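Local coordinates for protein GRMZM2G135359 pseudokinase (Zea mays, PDB 6CPY) that is a receptor-like pseudokinase with a protein kinase fold, probably of the ATP-binding kind, whose own kinase activity is doubtful, at residues A[92-104]-A[156-169]. Residues are numbered along the deposited sequence; the frame is centred on the assembly and turned at random.
Sequences ITNLSKVSHKNFM and YCLEHMHQLQTPAA
Leu-95, near the end of helix 82-96, sets CD2 against Ala-169 CB at 4.0 Å. Val-98 follows in the loop and is a main apolar link. Its CG1 lies 3.5 Å from Met-161 CE, and the two side chains cross at about a right angle. Its CG2 packs on Leu-164 CD2. The next side chain to make contact is His-100, with CG anti to the backbone N (chi1 -162°), which lays the imidazole along helix 144-164. One ring face lies over Cys-157 CA. His-100 CD2 sits 3.5 Å from His-160 CG, over a face of that ring, with the ring planes inclined at 40°. His-100 ND1 accepts a hydrogen bond from the backbone N of Asn-102 at 3.0 Å, which helps fix the ring's rotation. Were His-100 an alanine, the Asn-102 N-H would probably lose its acceptor and a gap would open beside Cys-157 and His-160. Asn-102 CB meets Cys-157 CB at 3.9 Å, while Asn-102 ND2 hydrogen-bonds to Ala-186 O. Phe-103 closes the contact: Cys-157 SG and Met-161 SD both approach its ring obliquely, the latter a Met-aromatic contact with SD 5.0 Å from the ring centroid. This is the αC-β4 loop of the kinase fold packed on helix αE, joining the two lobes. Leu-106 of strand 106-112 touches Leu-95, Val-188 of strand 186-188 pairs with the backbone of Asn-102, and helices 214-230 and 293-304 pack against helix 144-164.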
ATOM      1  N   ILE A  92     -12.026  -6.945   6.042  1.00 28.25           N
ATOM      2  CA  ILE A  92     -12.300  -7.768   4.870  1.00 28.09           C
ATOM      3  C   ILE A  92     -13.444  -7.190   4.028  1.00 29.95           C
ATOM      4  O   ILE A  92     -13.341  -7.108   2.806  1.00 30.26           O
ATOM      5  CB  ILE A  92     -12.599  -9.227   5.260  1.00 28.08           C
ATOM      6  CG1 ILE A  92     -11.303  -9.905   5.725  1.00 27.91           C
ATOM      7  CG2 ILE A  92     -13.246  -9.969   4.092  1.00 28.23           C
ATOM      8  CD1 ILE A  92     -11.498 -11.193   6.487  1.00 28.62           C
ATOM      9  N   THR A  93     -14.525  -6.786   4.689  1.00 31.96           N
ATOM     10  CA  THR A  93     -15.668  -6.200   4.000  1.00 33.98           C
ATOM     11  C   THR A  93     -15.255  -4.959   3.220  1.00 33.19           C
ATOM     12  O   THR A  93     -15.582  -4.836   2.048  1.00 34.43           O
ATOM     13  CB  THR A  93     -16.797  -5.858   4.996  1.00 35.59           C
ATOM     14  OG1 THR A  93     -17.266  -7.073   5.588  1.00 36.73           O
ATOM     15  CG2 THR A  93     -17.955  -5.147   4.293  1.00 36.70           C
ATOM     16  N   ASN A  94     -14.499  -4.075   3.858  1.00 35.42           N
ATOM     17  CA  ASN A  94     -14.046  -2.846   3.207  1.00 37.34           C
ATOM     18  C   ASN A  94     -13.070  -3.078   2.044  1.00 37.12           C
ATOM     19  O   ASN A  94     -13.225  -2.474   0.987  1.00 37.10           O
ATOM     20  CB  ASN A  94     -13.474  -1.881   4.243  1.00 40.69           C
ATOM     21  CG  ASN A  94     -14.560  -1.257   5.107  1.00 45.31           C
ATOM     22  OD1 ASN A  94     -14.445  -1.196   6.330  1.00 45.80           O
ATOM     23  ND2 ASN A  94     -15.635  -0.803   4.463  1.00 48.35           N
ATOM     24  N   LEU A  95     -12.095  -3.971   2.213  1.00 34.63           N
ATOM     25  CA  LEU A  95     -11.198  -4.306   1.095  1.00 35.15           C
ATOM     26  C   LEU A  95     -11.876  -5.100  -0.017  1.00 34.48           C
ATOM     27  O   LEU A  95     -11.425  -5.063  -1.159  1.00 37.80           O
ATOM     28  CB  LEU A  95      -9.937  -5.032   1.587  1.00 34.04           C
ATOM     29  CG  LEU A  95      -9.070  -4.220   2.550  1.00 36.14           C
ATOM     30  CD1 LEU A  95      -7.794  -4.973   2.903  1.00 36.22           C
ATOM     31  CD2 LEU A  95      -8.741  -2.847   1.976  1.00 39.00           C
ATOM     32  N   SER A  96     -12.968  -5.798   0.283  1.00 36.33           N
ATOM     33  CA  SER A  96     -13.700  -6.516  -0.766  1.00 38.77           C
ATOM     34  C   SER A  96     -14.268  -5.559  -1.833  1.00 40.81           C
ATOM     35  O   SER A  96     -14.523  -5.977  -2.952  1.00 41.53           O
ATOM     36  CB  SER A  96     -14.836  -7.351  -0.175  1.00 40.58           C
ATOM     37  OG  SER A  96     -15.876  -6.511   0.287  1.00 43.61           O
ATOM     38  N   LYS A  97     -14.452  -4.285  -1.481  1.00 44.82           N
ATOM     39  CA  LYS A  97     -14.953  -3.274  -2.423  1.00 49.47           C
ATOM     40  C   LYS A  97     -13.849  -2.581  -3.231  1.00 52.62           C
ATOM     41  O   LYS A  97     -14.138  -1.691  -4.034  1.00 54.71           O
ATOM     42  CB  LYS A  97     -15.777  -2.215  -1.682  1.00 50.67           C
ATOM     43  CG  LYS A  97     -16.961  -2.751  -0.883  1.00 51.42           C
ATOM     44  CD  LYS A  97     -17.807  -3.775  -1.638  1.00 53.78           C
ATOM     45  CE  LYS A  97     -18.399  -3.246  -2.941  1.00 55.45           C
ATOM     46  NZ  LYS A  97     -19.631  -2.430  -2.739  1.00 57.14           N
ATOM     47  N   VAL A  98     -12.593  -2.973  -3.017  1.00 52.64           N
ATOM     48  CA  VAL A  98     -11.485  -2.475  -3.827  1.00 48.90           C
ATOM     49  C   VAL A  98     -11.006  -3.583  -4.757  1.00 48.39           C
ATOM     50  O   VAL A  98     -10.730  -4.712  -4.331  1.00 49.05           O
ATOM     51  CB  VAL A  98     -10.311  -1.989  -2.961  1.00 48.66           C
ATOM     52  CG1 VAL A  98      -9.242  -1.326  -3.823  1.00 46.94           C
ATOM     53  CG2 VAL A  98     -10.799  -1.033  -1.879  1.00 48.34           C
ATOM     54  N   SER A  99     -10.942  -3.260  -6.040  1.00 46.04           N
ATOM     55  CA  SER A  99     -10.321  -4.118  -7.020  1.00 43.68           C
ATOM     56  C   SER A  99      -9.588  -3.217  -8.003  1.00 42.00           C
ATOM     57  O   SER A  99     -10.028  -3.042  -9.142  1.00 45.36           O
ATOM     58  CB  SER A  99     -11.355  -4.967  -7.749  1.00 45.31           C
ATOM     59  OG  SER A  99     -10.715  -5.771  -8.725  1.00 46.99           O
ATOM     60  N   HIS A 100      -8.480  -2.631  -7.560  1.00 35.93           N
ATOM     61  CA  HIS A 100      -7.745  -1.705  -8.426  1.00 32.03           C
ATOM     62  C   HIS A 100      -6.440  -2.329  -8.881  1.00 30.68           C
ATOM     63  O   HIS A 100      -5.758  -3.026  -8.108  1.00 27.48           O
ATOM     64  CB  HIS A 100      -7.506  -0.373  -7.727  1.00 32.09           C
ATOM     65  CG  HIS A 100      -7.163   0.739  -8.675  1.00 32.04           C
ATOM     66  ND1 HIS A 100      -5.888   0.937  -9.157  1.00 31.11           N
ATOM     67  CD2 HIS A 100      -7.937   1.689  -9.255  1.00 32.77           C
ATOM     68  CE1 HIS A 100      -5.886   1.969  -9.985  1.00 32.76           C
ATOM     69  NE2 HIS A 100      -7.118   2.442 -10.065  1.00 31.33           N
ATOM     70  N   LYS A 101      -6.084  -2.072 -10.138  1.00 30.03           N
ATOM     71  CA  LYS A 101      -4.832  -2.556 -10.706  1.00 31.31           C
ATOM     72  C   LYS A 101      -3.610  -2.182  -9.858  1.00 29.08           C
ATOM     73  O   LYS A 101      -2.639  -2.924  -9.811  1.00 28.51           O
ATOM     74  CB  LYS A 101      -4.675  -2.002 -12.125  1.00 35.82           C
ATOM     75  CG  LYS A 101      -3.497  -2.538 -12.910  1.00 39.61           C
ATOM     76  CD  LYS A 101      -3.204  -1.657 -14.115  1.00 41.94           C
ATOM     77  CE  LYS A 101      -4.367  -1.634 -15.095  1.00 43.76           C
ATOM     78  NZ  LYS A 101      -4.002  -0.927 -16.350  1.00 45.40           N
ATOM     79  N   ASN A 102      -3.668  -1.031  -9.189  1.00 27.09           N
ATOM     80  CA  ASN A 102      -2.551  -0.513  -8.398  1.00 25.51           C
ATOM     81  C   ASN A 102      -2.767  -0.679  -6.896  1.00 25.01           C
ATOM     82  O   ASN A 102      -2.113  -0.008  -6.083  1.00 23.12           O
ATOM     83  CB  ASN A 102      -2.284   0.959  -8.752  1.00 25.83           C
ATOM     84  CG  ASN A 102      -1.858   1.131 -10.193  1.00 26.34           C
ATOM     85  OD1 ASN A 102      -2.584   1.703 -10.999  1.00 25.57           O
ATOM     86  ND2 ASN A 102      -0.694   0.584 -10.535  1.00 26.34           N
ATOM     87  N   PHE A 103      -3.634  -1.629  -6.527  1.00 22.99           N
ATOM     88  CA  PHE A 103      -3.801  -2.022  -5.140  1.00 23.32           C
ATOM     89  C   PHE A 103      -3.403  -3.505  -5.012  1.00 22.89           C
ATOM     90  O   PHE A 103      -3.578  -4.276  -5.948  1.00 22.58           O
ATOM     91  CB  PHE A 103      -5.257  -1.823  -4.685  1.00 23.67           C
ATOM     92  CG  PHE A 103      -5.460  -2.045  -3.211  1.00 23.86           C
ATOM     93  CD1 PHE A 103      -4.866  -1.204  -2.288  1.00 24.05           C
ATOM     94  CD2 PHE A 103      -6.238  -3.104  -2.749  1.00 24.22           C
ATOM     95  CE1 PHE A 103      -5.020  -1.400  -0.933  1.00 25.13           C
ATOM     96  CE2 PHE A 103      -6.397  -3.306  -1.392  1.00 24.53           C
ATOM     97  CZ  PHE A 103      -5.788  -2.467  -0.485  1.00 25.00           C
ATOM     98  N   MET A 104      -2.849  -3.867  -3.860  1.00 23.30           N
ATOM     99  CA  MET A 104      -2.570  -5.263  -3.533  1.00 22.88           C
ATOM    100  C   MET A 104      -3.885  -5.894  -3.049  1.00 23.41           C
ATOM    101  O   MET A 104      -4.195  -5.881  -1.856  1.00 24.30           O
ATOM    102  CB  MET A 104      -1.472  -5.337  -2.476  1.00 24.75           C
ATOM    103  CG  MET A 104      -1.108  -6.747  -2.037  1.00 26.61           C
ATOM    104  SD  MET A 104       0.506  -6.805  -1.208  1.00 31.02           S
ATOM    105  CE  MET A 104       1.538  -6.608  -2.623  1.00 29.06           C
ATOM    106  N   TYR A 156      -3.201   6.973  -8.852  1.00 27.02           N
ATOM    107  CA  TYR A 156      -4.474   6.405  -9.339  1.00 28.13           C
ATOM    108  C   TYR A 156      -5.150   5.537  -8.276  1.00 29.54           C
ATOM    109  O   TYR A 156      -6.369   5.569  -8.148  1.00 29.25           O
ATOM    110  CB  TYR A 156      -4.292   5.573 -10.604  1.00 28.28           C
ATOM    111  CG  TYR A 156      -4.050   6.356 -11.883  1.00 28.74           C
ATOM    112  CD1 TYR A 156      -4.842   7.461 -12.218  1.00 30.91           C
ATOM    113  CD2 TYR A 156      -3.078   5.948 -12.794  1.00 30.34           C
ATOM    114  CE1 TYR A 156      -4.626   8.164 -13.401  1.00 32.40           C
ATOM    115  CE2 TYR A 156      -2.871   6.633 -13.988  1.00 31.68           C
ATOM    116  CZ  TYR A 156      -3.634   7.748 -14.278  1.00 32.64           C
ATOM    117  OH  TYR A 156      -3.413   8.436 -15.456  1.00 34.97           O
ATOM    118  N   CYS A 157      -4.356   4.774  -7.527  1.00 29.51           N
ATOM    119  CA  CYS A 157      -4.894   3.971  -6.417  1.00 29.60           C
ATOM    120  C   CYS A 157      -5.477   4.873  -5.328  1.00 29.52           C
ATOM    121  O   CYS A 157      -6.634   4.698  -4.896  1.00 28.79           O
ATOM    122  CB  CYS A 157      -3.808   3.074  -5.816  1.00 29.32           C
ATOM    123  SG  CYS A 157      -4.430   1.999  -4.501  1.00 29.26           S
ATOM    124  N   LEU A 158      -4.693   5.852  -4.892  1.00 29.13           N
ATOM    125  CA  LEU A 158      -5.144   6.743  -3.825  1.00 30.14           C
ATOM    126  C   LEU A 158      -6.404   7.528  -4.218  1.00 30.36           C
ATOM    127  O   LEU A 158      -7.281   7.762  -3.372  1.00 32.12           O
ATOM    128  CB  LEU A 158      -4.026   7.694  -3.390  1.00 31.73           C
ATOM    129  CG  LEU A 158      -3.031   7.178  -2.337  1.00 32.32           C
ATOM    130  CD1 LEU A 158      -2.574   5.758  -2.599  1.00 35.15           C
ATOM    131  CD2 LEU A 158      -1.834   8.105  -2.246  1.00 32.61           C
ATOM    132  N   GLU A 159      -6.481   7.941  -5.480  1.00 31.63           N
ATOM    133  CA  GLU A 159      -7.662   8.638  -6.009  1.00 34.18           C
ATOM    134  C   GLU A 159      -8.877   7.699  -5.979  1.00 34.42           C
ATOM    135  O   GLU A 159      -9.987   8.103  -5.609  1.00 32.65           O
ATOM    136  CB  GLU A 159      -7.404   9.109  -7.441  1.00 37.72           C
ATOM    137  CG  GLU A 159      -8.570   9.842  -8.108  1.00 41.45           C
ATOM    138  CD  GLU A 159      -8.341  10.108  -9.590  1.00 46.76           C
ATOM    139  OE1 GLU A 159      -7.665   9.296 -10.266  1.00 49.06           O
ATOM    140  OE2 GLU A 159      -8.852  11.131 -10.093  1.00 51.86           O
ATOM    141  N   HIS A 160      -8.665   6.448  -6.376  1.00 33.51           N
ATOM    142  CA  HIS A 160      -9.745   5.468  -6.380  1.00 35.18           C
ATOM    143  C   HIS A 160     -10.229   5.186  -4.958  1.00 35.73           C
ATOM    144  O   HIS A 160     -11.438   5.124  -4.709  1.00 36.51           O
ATOM    145  CB  HIS A 160      -9.312   4.174  -7.070  1.00 36.79           C
ATOM    146  CG  HIS A 160     -10.430   3.193  -7.232  1.00 37.42           C
ATOM    147  ND1 HIS A 160     -10.481   2.005  -6.537  1.00 40.45           N
ATOM    148  CD2 HIS A 160     -11.561   3.246  -7.971  1.00 38.80           C
ATOM    149  CE1 HIS A 160     -11.587   1.357  -6.858  1.00 40.32           C
ATOM    150  NE2 HIS A 160     -12.261   2.088  -7.727  1.00 40.56           N
ATOM    151  N   MET A 161      -9.299   5.087  -4.045  1.00 36.29           N
ATOM    152  CA  MET A 161      -9.565   4.875  -2.655  1.00 41.07           C
ATOM    153  C   MET A 161     -10.444   5.987  -2.094  1.00 42.26           C
ATOM    154  O   MET A 161     -11.365   5.731  -1.377  1.00 40.97           O
ATOM    155  CB  MET A 161      -8.242   4.912  -1.927  1.00 45.71           C
ATOM    156  CG  MET A 161      -8.003   3.886  -0.883  1.00 49.47           C
ATOM    157  SD  MET A 161      -6.980   2.587  -1.532  1.00 58.06           S
ATOM    158  CE  MET A 161      -8.254   1.760  -2.453  1.00 54.53           C
ATOM    159  N   HIS A 162     -10.094   7.218  -2.404  1.00 40.60           N
ATOM    160  CA  HIS A 162     -10.851   8.384  -1.967  1.00 44.95           C
ATOM    161  C   HIS A 162     -12.221   8.453  -2.633  1.00 44.12           C
ATOM    162  O   HIS A 162     -13.182   8.877  -2.008  1.00 45.97           O
ATOM    163  CB  HIS A 162     -10.095   9.683  -2.260  1.00 45.91           C
ATOM    164  CG  HIS A 162     -10.910  10.912  -2.001  1.00 50.43           C
ATOM    165  ND1 HIS A 162     -11.081  11.437  -0.739  1.00 52.49           N
ATOM    166  CD2 HIS A 162     -11.641  11.690  -2.833  1.00 52.89           C
ATOM    167  CE1 HIS A 162     -11.861  12.502  -0.808  1.00 55.24           C
ATOM    168  NE2 HIS A 162     -12.214  12.676  -2.068  1.00 54.68           N
ATOM    169  N   GLN A 163     -12.295   8.062  -3.903  1.00 45.32           N
ATOM    170  CA  GLN A 163     -13.560   8.014  -4.636  1.00 47.19           C
ATOM    171  C   GLN A 163     -14.539   7.047  -3.960  1.00 49.87           C
ATOM    172  O   GLN A 163     -15.731   7.345  -3.824  1.00 50.06           O
ATOM    173  CB  GLN A 163     -13.301   7.587  -6.081  1.00 48.39           C
ATOM    174  CG  GLN A 163     -14.445   7.841  -7.047  1.00 51.69           C
ATOM    175  CD  GLN A 163     -14.176   7.276  -8.436  1.00 54.61           C
ATOM    176  OE1 GLN A 163     -13.314   6.407  -8.621  1.00 57.39           O
ATOM    177  NE2 GLN A 163     -14.921   7.764  -9.419  1.00 55.29           N
ATOM    178  N   LEU A 164     -14.022   5.897  -3.531  1.00 51.72           N
ATOM    179  CA  LEU A 164     -14.815   4.885  -2.821  1.00 55.29           C
ATOM    180  C   LEU A 164     -15.147   5.304  -1.390  1.00 57.60           C
ATOM    181  O   LEU A 164     -16.144   4.851  -0.829  1.00 59.86           O
ATOM    182  CB  LEU A 164     -14.084   3.533  -2.802  1.00 55.76           C
ATOM    183  CG  LEU A 164     -14.265   2.568  -3.984  1.00 57.49           C
ATOM    184  CD1 LEU A 164     -14.144   3.252  -5.336  1.00 60.35           C
ATOM    185  CD2 LEU A 164     -13.255   1.432  -3.891  1.00 57.59           C
ATOM    186  N   GLN A 165     -14.311   6.159  -0.806  1.00 59.98           N
ATOM    187  CA  GLN A 165     -14.470   6.597   0.578  1.00 62.04           C
ATOM    188  C   GLN A 165     -14.067   5.459   1.510  1.00 63.70           C
ATOM    189  O   GLN A 165     -14.870   4.970   2.304  1.00 65.62           O
ATOM    190  CB  GLN A 165     -15.903   7.066   0.861  1.00 62.95           C
ATOM    191  N   THR A 166     -12.807   5.045   1.388  1.00 62.44           N
ATOM    192  CA  THR A 166     -12.240   3.966   2.194  1.00 61.58           C
ATOM    193  C   THR A 166     -10.769   4.278   2.515  1.00 62.31           C
ATOM    194  O   THR A 166      -9.871   3.521   2.137  1.00 63.74           O
ATOM    195  CB  THR A 166     -12.380   2.602   1.475  1.00 60.51           C
ATOM    196  OG1 THR A 166     -11.583   1.611   2.137  1.00 61.05           O
ATOM    197  CG2 THR A 166     -11.949   2.693   0.010  1.00 61.22           C
ATOM    198  N   PRO A 167     -10.522   5.403   3.215  1.00 61.47           N
ATOM    199  CA  PRO A 167      -9.153   5.842   3.519  1.00 59.05           C
ATOM    200  C   PRO A 167      -8.426   5.021   4.595  1.00 56.76           C
ATOM    201  O   PRO A 167      -7.193   5.053   4.648  1.00 54.85           O
ATOM    202  CB  PRO A 167      -9.354   7.282   4.003  1.00 60.31           C
ATOM    203  CG  PRO A 167     -10.710   7.268   4.623  1.00 60.68           C
ATOM    204  CD  PRO A 167     -11.522   6.355   3.744  1.00 61.19           C
ATOM    205  N   ALA A 168      -9.172   4.298   5.437  1.00 53.64           N
ATOM    206  CA  ALA A 168      -8.578   3.474   6.501  1.00 50.02           C
ATOM    207  C   ALA A 168      -7.490   2.543   5.969  1.00 46.68           C
ATOM    208  O   ALA A 168      -6.518   2.245   6.668  1.00 45.71           O
ATOM    209  CB  ALA A 168      -9.654   2.668   7.213  1.00 50.33           C
ATOM    210  N   ALA A 169      -7.652   2.111   4.720  1.00 45.00           N
ATOM    211  CA  ALA A 169      -6.677   1.259   4.045  1.00 44.64           C
ATOM    212  C   ALA A 169      -5.316   1.936   3.800  1.00 43.40           C
ATOM    213  O   ALA A 169      -4.337   1.267   3.491  1.00 40.28           O
ATOM    214  CB  ALA A 169      -7.259   0.767   2.728  1.00 45.04           C
TER